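Local atomic coordinates of esterase (uncultured bacterium FLS12, PDB entry 4RGY), a protein that acts as a low-temperature-active alkaline esterase, hydrolysing ester bonds, probably by the nucleophilic serine mechanism usual in its alpha/beta-hydrolase family. Residues Met2-Cys7 / Ser19-Leu24; Leu46-Gly51 / Leu74-Pro79; Thr120-Leu125 / Glu141-Ala146; Phe9-Leu14 / Trp96-Glu101; Lys207-Cys212 / Leu258-Leu263. All coordinates share one frame; numbering follows the deposited sequence.

How the contacts relate
All five contacts reach one mixed sheet, whose strand order 2-11, 16-25, 75-79, 45-49, 120-125, 145-149, 207-213, 236-241 is that of an alpha/beta-hydrolase. Contacts 1, 2 and 3 pair neighbouring strands; their centres stand about 10 Å apart from 1 to 2 and again from 2 to 3. Contact 5 follows, centred about 9 Å from contact 3, and adds the end of helix 247-260. Contact 4 sets helix 95-110 against the end of strand 2-11, about 26 Å from contact 5 between centres. Along the chain, contact 2 is nested within the loop closed by contact 4, while contacts 1 and 4 cross. Both also touch the second subunit, so this edge is an interface.

Contact 1: Met2-Cys7 / Ser19-Leu24; sequences MALFQC and SMTVIL
The Phe5 ring presents its edge to Val22 O, which lies in the ring plane 3.5 Å from Phe5 CD1. Leu24 CD1 comes obliquely to the same ring, 3.8 Å from Phe5 CE1. Beyond the hairpin, Phe111 meets this ring with planes inclined at about 55°, and Phe110 of the second subunit forms an edge-to-face pair with it. The other flat group, the Gln6 amide, lies beside Thr21 with both side chains pointing the same way: OE1 is 2.9 Å from Thr21 OG1, and NE2 is 3.6 Å from Thr21 CG2. The Thr21 hydroxyl also hydrogen-bonds His56 O. The bend at chi2 (-67°) turns Gln6 CD to the side of Thr21. An alanine at Gln6 would probably leave Thr21 OG1 without its amide neighbour and open a gap beside Thr21 CG2. On this face Leu4 CG stands anti to its backbone N (chi1 173°), and Leu4 CD1 touches Ile23 CG2 at 3.5 Å. Six backbone bonds zip the hairpin of strands 2-11 and 16-25 through the hydrogen-bonded pairs Ala3-Leu24, Phe5-Val22 and Cys7-Met20; Phe5 N to Val22 O, at 2.8 Å, is representative. Cys7 CB and Met20 CG meet at 3.8 Å on the Phe5 face. Residues Leu4 to Cys7 pair in turn with an antiparallel strand of the second subunit, which continues the sheet across the interface. The chemistry therefore divides by direction: main-chain bonds fix the register within the sheet, while side-chain contacts on both faces are mainly apolar, with the Gln6-Thr21 pair the polar exception across the two segments.

Contact 2: Leu46-Gly51 / Leu74-Pro79; sequences LFLLHG and LAVVMP
Phe47 and Val77 lie side by side, pointing the same way, with Phe47 CD2 3.9 Å from Val77 CB. Phe47 CG is anti to its own carbonyl carbon (chi1 -67°), and the ring goes on to meet Leu103 and Pro104 of helix 95-110. Leu48 CB lies 3.8 Å from Val76 CG1 and equally close to Met78 CG. The two strands run parallel, joined by a beta-alpha-beta crossover through helices 58-62 and 65-68, deep in the alpha/beta-hydrolase sheet. Leu46 N to Ala75 O, Val77 N to Leu46 O and Leu48 N to Val77 O are nearly straight hydrogen bonds, the last 2.9 Å long. Past Leu48 the strands splay, and two waters take over: one donates to both Leu48 O and Pro79 O, the other accepts from His50 N and donates to Pro79 O. His50 CG sits in the crowded position between its backbone N and carbonyl carbon (chi1 67°). The edge of the His50 ring meets Pro79 O, with His50 CD2 3.2 Å from it. Its rotation is set from two sides, His50 ND1 donating to Gly51 O at 2.8 Å and NE2 bonding Val81 N. Leu49 CD2 touches Pro79 CG at 4.0 Å.

Contact 3: Thr120-Leu125 / Glu141-Ala146; sequences TFVAGL and ERFAAA
Thr120 meets Arg142 and Phe143 first: Thr120 CG2 is 3.4 Å from Arg142 O and 3.7 Å from Phe143 CD1, while the Thr120 hydroxyl turns to Ala116 O. Its carbonyl takes a bond from Ala144 N, 2.8 Å from Thr120 O. Phe121 points to the face opposite Val122. There the edge of its ring receives Ala145 CB, 4.0 Å from Phe121 CD1, and Ala144 CB comes in obliquely. Val122 continues the pairing, its N donating to Ala145 O at 3.0 Å. Val122 CG1 lies between its backbone N and carbonyl carbon (chi1 63°), which brings this methyl over the face of the Phe143 ring, 4.2 Å from the centroid and 27° off the normal. The same Val122 CG1 touches Ala146 CB at 3.7 Å. Beyond it Gly124 leads toward a turn that fits the nucleophile elbow of alpha/beta-hydrolases, with Ser126 as the probable nucleophile. The two strands form a beta-alpha-beta unit linked by helix 127-138, whose Leu135 touches Val122 and Phe143. On the other side strand 45-49 bonds Phe121 and Ala123, and Arg142 makes a salt bridge to Glu101 of helix 95-110.

Contact 4: Phe9-Leu14 / Trp96-Glu101; sequences FFSDVL and WTFISE
Leu14 CD1 lies over one face of the Phe98 ring at its centre, 3.9 Å from the centroid and 10° off the normal, a CH-pi contact in which the two side chains cross at about a right angle. At the ring's edge Phe98 CZ meets Phe9 CZ tip to tip at 4.2 Å. Ser11 OG adds an oblique contact, 3.5 Å from Phe98 CD1. Val13 completes the first shell: its CG1 lies 3.7 Å from Phe98 N and 4.0 Å from Thr97 CG2. Phe98 CG stands anti to its backbone N (chi1 172°), which directs CG from the helix toward segment 9-14. In the second shell Ser11 OG accepts from Leu14 N at 3.0 Å, an ST motif that fixes the turn bearing Val13 and Leu14. The same hydroxyl bonds Glu102, whose carboxylate also takes Asp12 N, tying this turn to helix 95-110. Asp88 holds the Thr97 hydroxyl, and Leu106 and Phe110 of the same helix lie against Phe9. Within the helix, Trp96 O accepts from both the hydroxyl and the N of Ser100. No hydrogen bond joins 9-14 directly to 96-101; apolar contact makes the junction, and the neighbouring polar bonds probably help orient it.

Contact 5: Lys207-Cys212 / Leu258-Leu263; sequences KLYQCC and LAWLPL
The two backbones stay well apart, with Lys207 CA and Pro262 CA 7.7 Å from each other, and make no main-chain hydrogen bond. Here strand 207-213 of the alpha/beta-hydrolase sheet is covered by the C-terminal end of helix 247-260, and Trp260 fills the space between them. Its indole is sandwiched. On one face lies Tyr209 CB, 3.6 Å from the centroid of the six-membered ring. The Tyr209 ring turns its edge toward the same indole, planes at 60° and the Tyr209 centroid 5.4 Å from that of the Trp260 five-membered ring, while its hydroxyl reaches Glu239. The opposite face is crossed by the Lys207 chain, which is extended beyond CG and runs antiparallel to the Trp260 side chain. Lys207 CE makes a CH-pi contact with the five-membered ring, and Lys207 NZ stands 4.0 Å from its centroid, 21° off the normal, in a cation-pi arrangement. The ammonium also donates to Trp260 O at 2.7 Å, in the plane of that carbonyl; the partial negative charge at the helix end would probably strengthen this bond. Trp260 CG is anti to its backbone N (chi1 163°), directing CG toward the strand. At the indole edge Leu208 N lies in plane, 3.4 Å from Trp260 CZ2. An alanine in place of Trp260 would probably open a gap between Tyr209 and Lys207 and leave the ammonium without its aromatic partner, although the carbonyl would remain. Pro262, centre of an inverse gamma turn, borders the lysine chain, with Pro262 CD 3.9 Å from Lys207 CD.

Contact 1: Met2-Cys7 / Ser19-Leu24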
# COMPACT_ATOMS: atom_id res chain seq x y z
N MET A 2 15.37 0.34 -7.83
CA MET A 2 14.82 1.38 -6.97
C MET A 2 13.89 0.71 -5.97
O MET A 2 13.16 -0.23 -6.30
CB MET A 2 14.04 2.42 -7.77
CG MET A 2 14.83 3.10 -8.89
SD MET A 2 15.89 4.43 -8.28
CE MET A 2 14.69 5.54 -7.55
N ALA A 3 13.95 1.17 -4.73
CA ALA A 3 13.02 0.71 -3.71
C ALA A 3 11.87 1.71 -3.65
O ALA A 3 12.09 2.93 -3.69
CB ALA A 3 13.73 0.62 -2.39
N LEU A 4 10.64 1.19 -3.54
CA LEU A 4 9.43 2.00 -3.51
C LEU A 4 8.84 2.02 -2.10
O LEU A 4 8.69 0.98 -1.47
CB LEU A 4 8.40 1.41 -4.49
CG LEU A 4 7.00 2.03 -4.48
CD1 LEU A 4 7.04 3.43 -5.03
CD2 LEU A 4 6.03 1.18 -5.29
N PHE A 5 8.52 3.21 -1.61
CA PHE A 5 7.97 3.35 -0.27
C PHE A 5 6.65 4.08 -0.32
O PHE A 5 6.57 5.20 -0.83
CB PHE A 5 8.94 4.11 0.63
CG PHE A 5 10.28 3.48 0.73
CD1 PHE A 5 11.26 3.75 -0.21
CD2 PHE A 5 10.57 2.60 1.76
CE1 PHE A 5 12.50 3.15 -0.14
CE2 PHE A 5 11.82 2.00 1.84
CZ PHE A 5 12.79 2.27 0.89
N GLN A 6 5.62 3.44 0.22
CA GLN A 6 4.37 4.14 0.48
C GLN A 6 4.39 4.49 1.96
O GLN A 6 4.49 3.62 2.83
CB GLN A 6 3.18 3.26 0.13
CG GLN A 6 3.13 2.87 -1.36
CD GLN A 6 2.89 4.04 -2.31
OE1 GLN A 6 2.51 5.14 -1.90
NE2 GLN A 6 3.09 3.80 -3.60
N CYS A 7 4.35 5.79 2.24
CA CYS A 7 4.61 6.30 3.58
C CYS A 7 3.37 6.96 4.14
O CYS A 7 2.87 7.93 3.57
CB CYS A 7 5.71 7.37 3.51
SG CYS A 7 7.15 6.95 2.47
N SER A 19 -0.09 10.92 3.38
CA SER A 19 0.74 9.93 2.72
C SER A 19 1.64 10.56 1.68
O SER A 19 1.33 11.63 1.15
CB SER A 19 -0.14 8.89 2.02
OG SER A 19 -0.97 8.25 2.96
N MET A 20 2.76 9.91 1.39
CA MET A 20 3.58 10.26 0.23
C MET A 20 4.18 8.99 -0.36
O MET A 20 4.24 7.94 0.30
CB MET A 20 4.71 11.22 0.62
CG MET A 20 5.74 10.63 1.56
SD MET A 20 7.02 11.85 1.88
CE MET A 20 7.81 11.12 3.32
N THR A 21 4.61 9.07 -1.61
CA THR A 21 5.32 7.98 -2.26
C THR A 21 6.76 8.41 -2.46
O THR A 21 7.00 9.53 -2.92
CB THR A 21 4.71 7.69 -3.64
OG1 THR A 21 3.31 7.41 -3.49
CG2 THR A 21 5.40 6.52 -4.31
N VAL A 22 7.70 7.55 -2.11
CA VAL A 22 9.12 7.85 -2.27
C VAL A 22 9.79 6.72 -3.03
O VAL A 22 9.56 5.54 -2.76
CB VAL A 22 9.80 8.05 -0.89
CG1 VAL A 22 11.31 8.14 -1.04
CG2 VAL A 22 9.25 9.29 -0.20
N ILE A 23 10.63 7.08 -4.01
CA ILE A 23 11.49 6.06 -4.60
C ILE A 23 12.95 6.40 -4.33
O ILE A 23 13.37 7.55 -4.46
CB ILE A 23 11.22 5.83 -6.09
CG1 ILE A 23 11.14 7.14 -6.85
CG2 ILE A 23 9.92 5.07 -6.28
CD1 ILE A 23 10.87 6.95 -8.34
N LEU A 24 13.70 5.38 -3.91
CA LEU A 24 15.09 5.52 -3.49
C LEU A 24 15.94 4.58 -4.31
O LEU A 24 15.55 3.44 -4.54
CB LEU A 24 15.27 5.06 -2.05
CG LEU A 24 15.15 5.93 -0.81
CD1 LEU A 24 15.68 5.13 0.39
CD2 LEU A 24 15.92 7.24 -0.98

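Contact 2: Leu46-Gly51 / Leu74-Pro79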
# COMPACT_ATOMS: atom_id res chain seq x y z
N LEU A 46 14.60 14.75 -6.14
CA LEU A 46 13.59 15.50 -6.88
C LEU A 46 12.26 15.42 -6.14
O LEU A 46 11.73 14.33 -5.91
CB LEU A 46 13.45 14.93 -8.29
CG LEU A 46 12.26 15.41 -9.13
CD1 LEU A 46 12.42 16.88 -9.49
CD2 LEU A 46 12.10 14.56 -10.39
N PHE A 47 11.73 16.58 -5.78
CA PHE A 47 10.38 16.67 -5.24
C PHE A 47 9.45 16.84 -6.43
O PHE A 47 9.59 17.81 -7.19
CB PHE A 47 10.27 17.83 -4.25
CG PHE A 47 11.08 17.61 -3.00
CD1 PHE A 47 12.44 17.88 -2.97
CD2 PHE A 47 10.48 17.07 -1.87
CE1 PHE A 47 13.19 17.64 -1.81
CE2 PHE A 47 11.21 16.83 -0.72
CZ PHE A 47 12.57 17.11 -0.69
N LEU A 48 8.54 15.90 -6.60
CA LEU A 48 7.75 15.78 -7.83
C LEU A 48 6.28 15.94 -7.48
O LEU A 48 5.69 15.08 -6.81
CB LEU A 48 8.04 14.44 -8.50
CG LEU A 48 7.41 14.16 -9.87
CD1 LEU A 48 7.78 15.23 -10.91
CD2 LEU A 48 7.84 12.79 -10.37
N LEU A 49 5.72 17.07 -7.89
CA LEU A 49 4.43 17.55 -7.40
C LEU A 49 3.26 17.21 -8.33
O LEU A 49 3.37 17.30 -9.56
CB LEU A 49 4.50 19.04 -7.17
CG LEU A 49 5.72 19.49 -6.35
CD1 LEU A 49 5.68 21.00 -6.14
CD2 LEU A 49 5.80 18.74 -5.03
N HIS A 50 2.14 16.84 -7.72
CA HIS A 50 0.95 16.44 -8.48
C HIS A 50 0.10 17.62 -8.95
O HIS A 50 0.30 18.76 -8.55
CB HIS A 50 0.09 15.44 -7.70
CG HIS A 50 -0.56 16.00 -6.46
ND1 HIS A 50 -1.56 16.95 -6.50
CD2 HIS A 50 -0.36 15.73 -5.15
CE1 HIS A 50 -1.95 17.23 -5.27
NE2 HIS A 50 -1.23 16.50 -4.43
N GLY A 51 -0.87 17.31 -9.81
CA GLY A 51 -1.76 18.34 -10.33
C GLY A 51 -3.09 18.48 -9.61
O GLY A 51 -3.28 17.92 -8.51
N LEU A 74 19.16 9.17 -8.20
CA LEU A 74 18.25 10.26 -7.85
C LEU A 74 17.05 9.70 -7.09
O LEU A 74 16.38 8.79 -7.57
CB LEU A 74 17.75 10.95 -9.13
CG LEU A 74 16.73 12.08 -8.99
CD1 LEU A 74 17.40 13.25 -8.31
CD2 LEU A 74 16.21 12.47 -10.37
N ALA A 75 16.79 10.25 -5.91
CA ALA A 75 15.59 9.90 -5.16
C ALA A 75 14.44 10.80 -5.63
O ALA A 75 14.66 11.92 -6.08
CB ALA A 75 15.82 10.06 -3.68
N VAL A 76 13.21 10.29 -5.54
CA VAL A 76 12.05 11.10 -5.90
C VAL A 76 11.03 11.05 -4.77
O VAL A 76 10.68 9.98 -4.26
CB VAL A 76 11.40 10.60 -7.20
CG1 VAL A 76 10.29 11.56 -7.63
CG2 VAL A 76 12.43 10.51 -8.33
N VAL A 77 10.55 12.23 -4.37
CA VAL A 77 9.56 12.35 -3.30
C VAL A 77 8.29 12.94 -3.87
O VAL A 77 8.31 14.05 -4.41
CB VAL A 77 10.09 13.25 -2.15
CG1 VAL A 77 9.00 13.49 -1.10
CG2 VAL A 77 11.32 12.62 -1.49
N MET A 78 7.19 12.21 -3.74
CA MET A 78 5.91 12.57 -4.33
C MET A 78 4.86 12.69 -3.23
O MET A 78 4.29 11.70 -2.78
CB MET A 78 5.50 11.51 -5.36
CG MET A 78 6.35 11.55 -6.62
SD MET A 78 6.48 9.99 -7.52
CE MET A 78 7.54 9.03 -6.42
N PRO A 79 4.61 13.93 -2.79
CA PRO A 79 3.67 14.13 -1.68
C PRO A 79 2.27 14.51 -2.15
O PRO A 79 2.06 14.61 -3.36
CB PRO A 79 4.28 15.31 -0.97
CG PRO A 79 4.86 16.15 -2.08
CD PRO A 79 5.33 15.16 -3.13
O HOH W 1 3.21 13.99 -6.02
O HOH W 2 2.63 17.11 -4.69

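Contact 3: Thr120-Leu125 / Glu141-Ala146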
# COMPACT_ATOMS: atom_id res chain seq x y z
N THR A 120 19.17 19.43 -4.82
CA THR A 120 17.73 19.52 -4.55
C THR A 120 16.99 20.12 -5.74
O THR A 120 17.33 21.22 -6.19
CB THR A 120 17.45 20.35 -3.29
OG1 THR A 120 18.15 19.78 -2.17
CG2 THR A 120 15.96 20.39 -2.98
N PHE A 121 15.97 19.41 -6.23
CA PHE A 121 15.24 19.86 -7.42
C PHE A 121 13.74 19.73 -7.19
O PHE A 121 13.30 18.93 -6.35
CB PHE A 121 15.63 19.04 -8.65
CG PHE A 121 17.07 18.61 -8.66
CD1 PHE A 121 18.07 19.49 -9.04
CD2 PHE A 121 17.42 17.32 -8.30
CE1 PHE A 121 19.40 19.09 -9.05
CE2 PHE A 121 18.75 16.92 -8.30
CZ PHE A 121 19.74 17.80 -8.68
N VAL A 122 12.95 20.51 -7.91
CA VAL A 122 11.49 20.39 -7.82
C VAL A 122 10.87 20.52 -9.21
O VAL A 122 11.34 21.29 -10.04
CB VAL A 122 10.89 21.41 -6.82
CG1 VAL A 122 11.14 22.86 -7.28
CG2 VAL A 122 9.41 21.16 -6.61
N ALA A 123 9.82 19.74 -9.45
CA ALA A 123 9.09 19.76 -10.72
C ALA A 123 7.64 19.38 -10.48
O ALA A 123 7.34 18.66 -9.51
CB ALA A 123 9.72 18.83 -11.74
N GLY A 124 6.73 19.83 -11.33
CA GLY A 124 5.34 19.45 -11.16
C GLY A 124 4.54 19.77 -12.40
O GLY A 124 4.96 20.60 -13.22
N LEU A 125 3.39 19.11 -12.53
CA LEU A 125 2.45 19.42 -13.60
C LEU A 125 1.27 20.22 -13.06
O LEU A 125 0.94 20.12 -11.87
CB LEU A 125 2.00 18.16 -14.35
CG LEU A 125 0.99 17.14 -13.77
CD1 LEU A 125 1.34 16.72 -12.34
CD2 LEU A 125 -0.46 17.63 -13.86
N GLU A 141 17.42 29.76 -2.73
CA GLU A 141 18.58 29.26 -1.99
C GLU A 141 18.46 27.77 -1.64
O GLU A 141 19.43 27.17 -1.19
CB GLU A 141 18.80 30.09 -0.72
CG GLU A 141 17.83 29.80 0.44
CD GLU A 141 16.45 30.46 0.29
OE1 GLU A 141 16.26 31.27 -0.65
OE2 GLU A 141 15.56 30.18 1.13
N ARG A 142 17.28 27.19 -1.85
CA ARG A 142 17.04 25.78 -1.50
C ARG A 142 16.95 24.82 -2.70
O ARG A 142 17.02 23.60 -2.53
CB ARG A 142 15.75 25.64 -0.69
CG ARG A 142 15.74 26.44 0.59
CD ARG A 142 14.44 26.21 1.35
NE ARG A 142 14.36 27.07 2.53
CZ ARG A 142 13.24 27.27 3.23
NH1 ARG A 142 13.26 28.07 4.28
NH2 ARG A 142 12.12 26.67 2.87
N PHE A 143 16.81 25.37 -3.90
CA PHE A 143 16.60 24.55 -5.09
C PHE A 143 17.59 24.88 -6.20
O PHE A 143 17.73 26.03 -6.59
CB PHE A 143 15.17 24.70 -5.62
CG PHE A 143 14.13 24.22 -4.65
CD1 PHE A 143 13.81 22.87 -4.59
CD2 PHE A 143 13.50 25.10 -3.79
CE1 PHE A 143 12.86 22.41 -3.68
CE2 PHE A 143 12.55 24.65 -2.88
CZ PHE A 143 12.24 23.29 -2.82
N ALA A 144 18.26 23.86 -6.71
CA ALA A 144 19.17 24.04 -7.83
C ALA A 144 18.39 24.20 -9.13
O ALA A 144 18.91 24.74 -10.11
CB ALA A 144 20.11 22.87 -7.92
N ALA A 145 17.15 23.71 -9.14
CA ALA A 145 16.34 23.70 -10.36
C ALA A 145 14.87 23.54 -10.02
O ALA A 145 14.52 22.86 -9.05
CB ALA A 145 16.78 22.59 -11.29
N ALA A 146 14.02 24.18 -10.81
CA ALA A 146 12.56 24.13 -10.67
C ALA A 146 11.95 24.05 -12.06
O ALA A 146 12.33 24.81 -12.96
CB ALA A 146 12.04 25.35 -9.91

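Contact 4: Phe9-Leu14 / Trp96-Glu101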
# COMPACT_ATOMS: atom_id res chain seq x y z
N PHE A 9 2.25 8.97 7.32
CA PHE A 9 2.92 9.70 8.39
C PHE A 9 2.03 10.84 8.86
O PHE A 9 1.01 11.15 8.25
CB PHE A 9 4.25 10.26 7.88
CG PHE A 9 4.10 11.28 6.78
CD1 PHE A 9 3.99 10.87 5.46
CD2 PHE A 9 4.05 12.63 7.07
CE1 PHE A 9 3.83 11.81 4.44
CE2 PHE A 9 3.89 13.58 6.06
CZ PHE A 9 3.77 13.16 4.75
N PHE A 10 2.43 11.48 9.95
CA PHE A 10 1.65 12.58 10.49
C PHE A 10 2.28 13.93 10.18
O PHE A 10 3.48 14.12 10.40
CB PHE A 10 1.47 12.44 12.02
CG PHE A 10 0.49 13.42 12.59
CD1 PHE A 10 -0.87 13.17 12.51
CD2 PHE A 10 0.92 14.59 13.21
CE1 PHE A 10 -1.79 14.06 13.02
CE2 PHE A 10 0.00 15.49 13.73
CZ PHE A 10 -1.36 15.21 13.64
N SER A 11 1.46 14.85 9.67
CA SER A 11 1.91 16.22 9.47
C SER A 11 1.44 17.10 10.62
O SER A 11 0.24 17.31 10.82
CB SER A 11 1.41 16.79 8.15
OG SER A 11 1.62 18.19 8.13
N ASP A 12 2.40 17.62 11.39
CA ASP A 12 2.12 18.57 12.45
C ASP A 12 1.61 19.90 11.90
O ASP A 12 0.72 20.52 12.48
CB ASP A 12 3.38 18.79 13.29
CG ASP A 12 3.64 17.65 14.25
OD1 ASP A 12 2.76 17.38 15.10
OD2 ASP A 12 4.72 17.01 14.16
N VAL A 13 2.15 20.32 10.76
CA VAL A 13 1.71 21.57 10.16
C VAL A 13 0.25 21.50 9.71
O VAL A 13 -0.51 22.45 9.92
CB VAL A 13 2.61 21.96 8.97
CG1 VAL A 13 1.97 23.05 8.11
CG2 VAL A 13 3.98 22.40 9.49
N LEU A 14 -0.14 20.38 9.11
CA LEU A 14 -1.51 20.21 8.63
C LEU A 14 -2.43 19.72 9.74
O LEU A 14 -3.65 19.85 9.64
CB LEU A 14 -1.56 19.23 7.46
CG LEU A 14 -0.76 19.58 6.21
CD1 LEU A 14 -0.85 18.47 5.17
CD2 LEU A 14 -1.27 20.89 5.63
N TRP A 96 1.33 25.41 2.04
CA TRP A 96 2.61 26.01 1.66
C TRP A 96 3.68 25.78 2.72
O TRP A 96 4.81 25.39 2.40
CB TRP A 96 2.47 27.50 1.41
CG TRP A 96 3.80 28.22 1.30
CD1 TRP A 96 4.32 29.11 2.20
CD2 TRP A 96 4.75 28.12 0.22
NE1 TRP A 96 5.54 29.56 1.75
CE2 TRP A 96 5.83 28.98 0.55
CE3 TRP A 96 4.81 27.37 -0.96
CZ2 TRP A 96 6.94 29.12 -0.28
CZ3 TRP A 96 5.92 27.53 -1.79
CH2 TRP A 96 6.97 28.40 -1.44
N THR A 97 3.33 25.99 3.99
CA THR A 97 4.29 25.73 5.05
C THR A 97 4.62 24.23 5.07
O THR A 97 5.76 23.83 5.30
CB THR A 97 3.78 26.25 6.41
OG1 THR A 97 3.68 27.68 6.34
CG2 THR A 97 4.74 25.89 7.53
N PHE A 98 3.62 23.40 4.79
CA PHE A 98 3.84 21.97 4.68
C PHE A 98 4.83 21.65 3.55
O PHE A 98 5.85 20.99 3.78
CB PHE A 98 2.51 21.26 4.43
CG PHE A 98 2.65 19.79 4.11
CD1 PHE A 98 3.11 18.89 5.07
CD2 PHE A 98 2.32 19.32 2.85
CE1 PHE A 98 3.24 17.54 4.78
CE2 PHE A 98 2.44 17.96 2.55
CZ PHE A 98 2.90 17.08 3.52
N ILE A 99 4.54 22.10 2.33
CA ILE A 99 5.37 21.70 1.20
C ILE A 99 6.77 22.32 1.25
O ILE A 99 7.74 21.70 0.81
CB ILE A 99 4.67 21.96 -0.16
CG1 ILE A 99 5.32 21.12 -1.27
CG2 ILE A 99 4.68 23.46 -0.53
CD1 ILE A 99 5.09 19.63 -1.14
N SER A 100 6.88 23.53 1.79
CA SER A 100 8.16 24.25 1.73
C SER A 100 9.05 24.02 2.95
O SER A 100 10.26 24.26 2.89
CB SER A 100 7.91 25.76 1.56
OG SER A 100 7.30 26.32 2.71
N GLU A 101 8.46 23.56 4.06
CA GLU A 101 9.22 23.40 5.30
C GLU A 101 9.14 21.98 5.86
O GLU A 101 10.15 21.27 5.94
CB GLU A 101 8.74 24.41 6.35
CG GLU A 101 8.79 25.88 5.92
CD GLU A 101 10.20 26.42 5.84
OE1 GLU A 101 11.12 25.79 6.42
OE2 GLU A 101 10.40 27.48 5.21

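Contact 5: Lys207-Cys212 / Leu258-Leu263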
# COMPACT_ATOMS: atom_id res chain seq x y z
N LYS A 207 18.13 26.83 -11.97
CA LYS A 207 17.82 26.51 -13.36
C LYS A 207 16.30 26.43 -13.45
O LYS A 207 15.66 25.87 -12.56
CB LYS A 207 18.46 25.16 -13.73
CG LYS A 207 18.95 25.08 -15.16
CD LYS A 207 19.53 23.70 -15.47
CE LYS A 207 20.06 23.67 -16.90
NZ LYS A 207 20.54 22.32 -17.27
N LEU A 208 15.72 27.00 -14.50
CA LEU A 208 14.26 27.10 -14.61
C LEU A 208 13.76 26.53 -15.91
O LEU A 208 14.32 26.80 -16.97
CB LEU A 208 13.81 28.56 -14.47
CG LEU A 208 14.12 29.18 -13.10
CD1 LEU A 208 14.05 30.70 -13.15
CD2 LEU A 208 13.19 28.64 -12.01
N TYR A 209 12.69 25.73 -15.84
CA TYR A 209 12.15 25.03 -16.99
C TYR A 209 10.65 25.25 -17.05
O TYR A 209 9.96 25.19 -16.02
CB TYR A 209 12.47 23.52 -16.90
CG TYR A 209 11.90 22.67 -18.02
CD1 TYR A 209 10.57 22.28 -18.00
CD2 TYR A 209 12.70 22.24 -19.08
CE1 TYR A 209 10.03 21.51 -19.02
CE2 TYR A 209 12.17 21.46 -20.10
CZ TYR A 209 10.84 21.10 -20.06
OH TYR A 209 10.30 20.33 -21.07
N GLN A 210 10.15 25.46 -18.25
CA GLN A 210 8.72 25.57 -18.48
C GLN A 210 8.35 24.88 -19.78
O GLN A 210 8.96 25.15 -20.81
CB GLN A 210 8.32 27.05 -18.59
CG GLN A 210 6.86 27.27 -18.97
CD GLN A 210 6.53 28.71 -19.34
OE1 GLN A 210 7.42 29.56 -19.49
NE2 GLN A 210 5.25 28.99 -19.49
N CYS A 211 7.34 24.01 -19.75
CA CYS A 211 6.79 23.49 -21.00
C CYS A 211 5.27 23.46 -20.97
O CYS A 211 4.66 23.51 -19.91
CB CYS A 211 7.36 22.09 -21.33
SG CYS A 211 6.65 20.71 -20.35
N CYS A 212 4.67 23.35 -22.15
CA CYS A 212 3.22 23.19 -22.24
C CYS A 212 2.82 22.62 -23.60
O CYS A 212 3.43 22.95 -24.62
CB CYS A 212 2.51 24.53 -22.01
SG CYS A 212 0.73 24.38 -21.75
N LEU A 258 14.18 15.46 -16.66
CA LEU A 258 15.21 14.69 -15.96
C LEU A 258 16.60 14.89 -16.60
O LEU A 258 17.58 15.05 -15.89
CB LEU A 258 14.84 13.21 -15.90
CG LEU A 258 13.68 12.85 -14.97
CD1 LEU A 258 13.28 11.40 -15.19
CD2 LEU A 258 14.04 13.08 -13.50
N ALA A 259 16.66 14.88 -17.93
CA ALA A 259 17.93 15.07 -18.63
C ALA A 259 18.50 16.46 -18.42
O ALA A 259 19.72 16.67 -18.48
CB ALA A 259 17.76 14.79 -20.11
N TRP A 260 17.61 17.41 -18.18
CA TRP A 260 17.93 18.82 -18.04
C TRP A 260 18.41 19.18 -16.63
O TRP A 260 19.08 20.20 -16.43
CB TRP A 260 16.71 19.64 -18.44
CG TRP A 260 16.66 21.09 -18.01
CD1 TRP A 260 17.09 22.17 -18.72
CD2 TRP A 260 16.10 21.60 -16.80
NE1 TRP A 260 16.85 23.33 -18.01
CE2 TRP A 260 16.23 23.00 -16.83
CE3 TRP A 260 15.49 21.00 -15.69
CZ2 TRP A 260 15.79 23.82 -15.79
CZ3 TRP A 260 15.05 21.81 -14.66
CH2 TRP A 260 15.21 23.21 -14.71
N LEU A 261 18.07 18.35 -15.64
CA LEU A 261 18.45 18.65 -14.26
C LEU A 261 19.96 18.81 -14.12
O LEU A 261 20.72 18.04 -14.70
CB LEU A 261 17.97 17.55 -13.31
CG LEU A 261 16.47 17.37 -13.07
CD1 LEU A 261 16.23 16.22 -12.11
CD2 LEU A 261 15.82 18.66 -12.56
N PRO A 262 20.40 19.82 -13.36
CA PRO A 262 21.84 19.99 -13.12
C PRO A 262 22.32 19.03 -12.03
O PRO A 262 22.69 19.43 -10.93
CB PRO A 262 21.94 21.44 -12.67
CG PRO A 262 20.62 21.71 -11.99
CD PRO A 262 19.60 20.91 -12.77
N LEU A 263 22.29 17.74 -12.36
CA LEU A 263 22.57 16.70 -11.38
C LEU A 263 24.05 16.36 -11.34
O LEU A 263 24.68 16.14 -12.38
CB LEU A 263 21.74 15.46 -11.72
CG LEU A 263 21.95 14.19 -10.90
CD1 LEU A 263 21.61 14.46 -9.46
CD2 LEU A 263 21.09 13.07 -11.45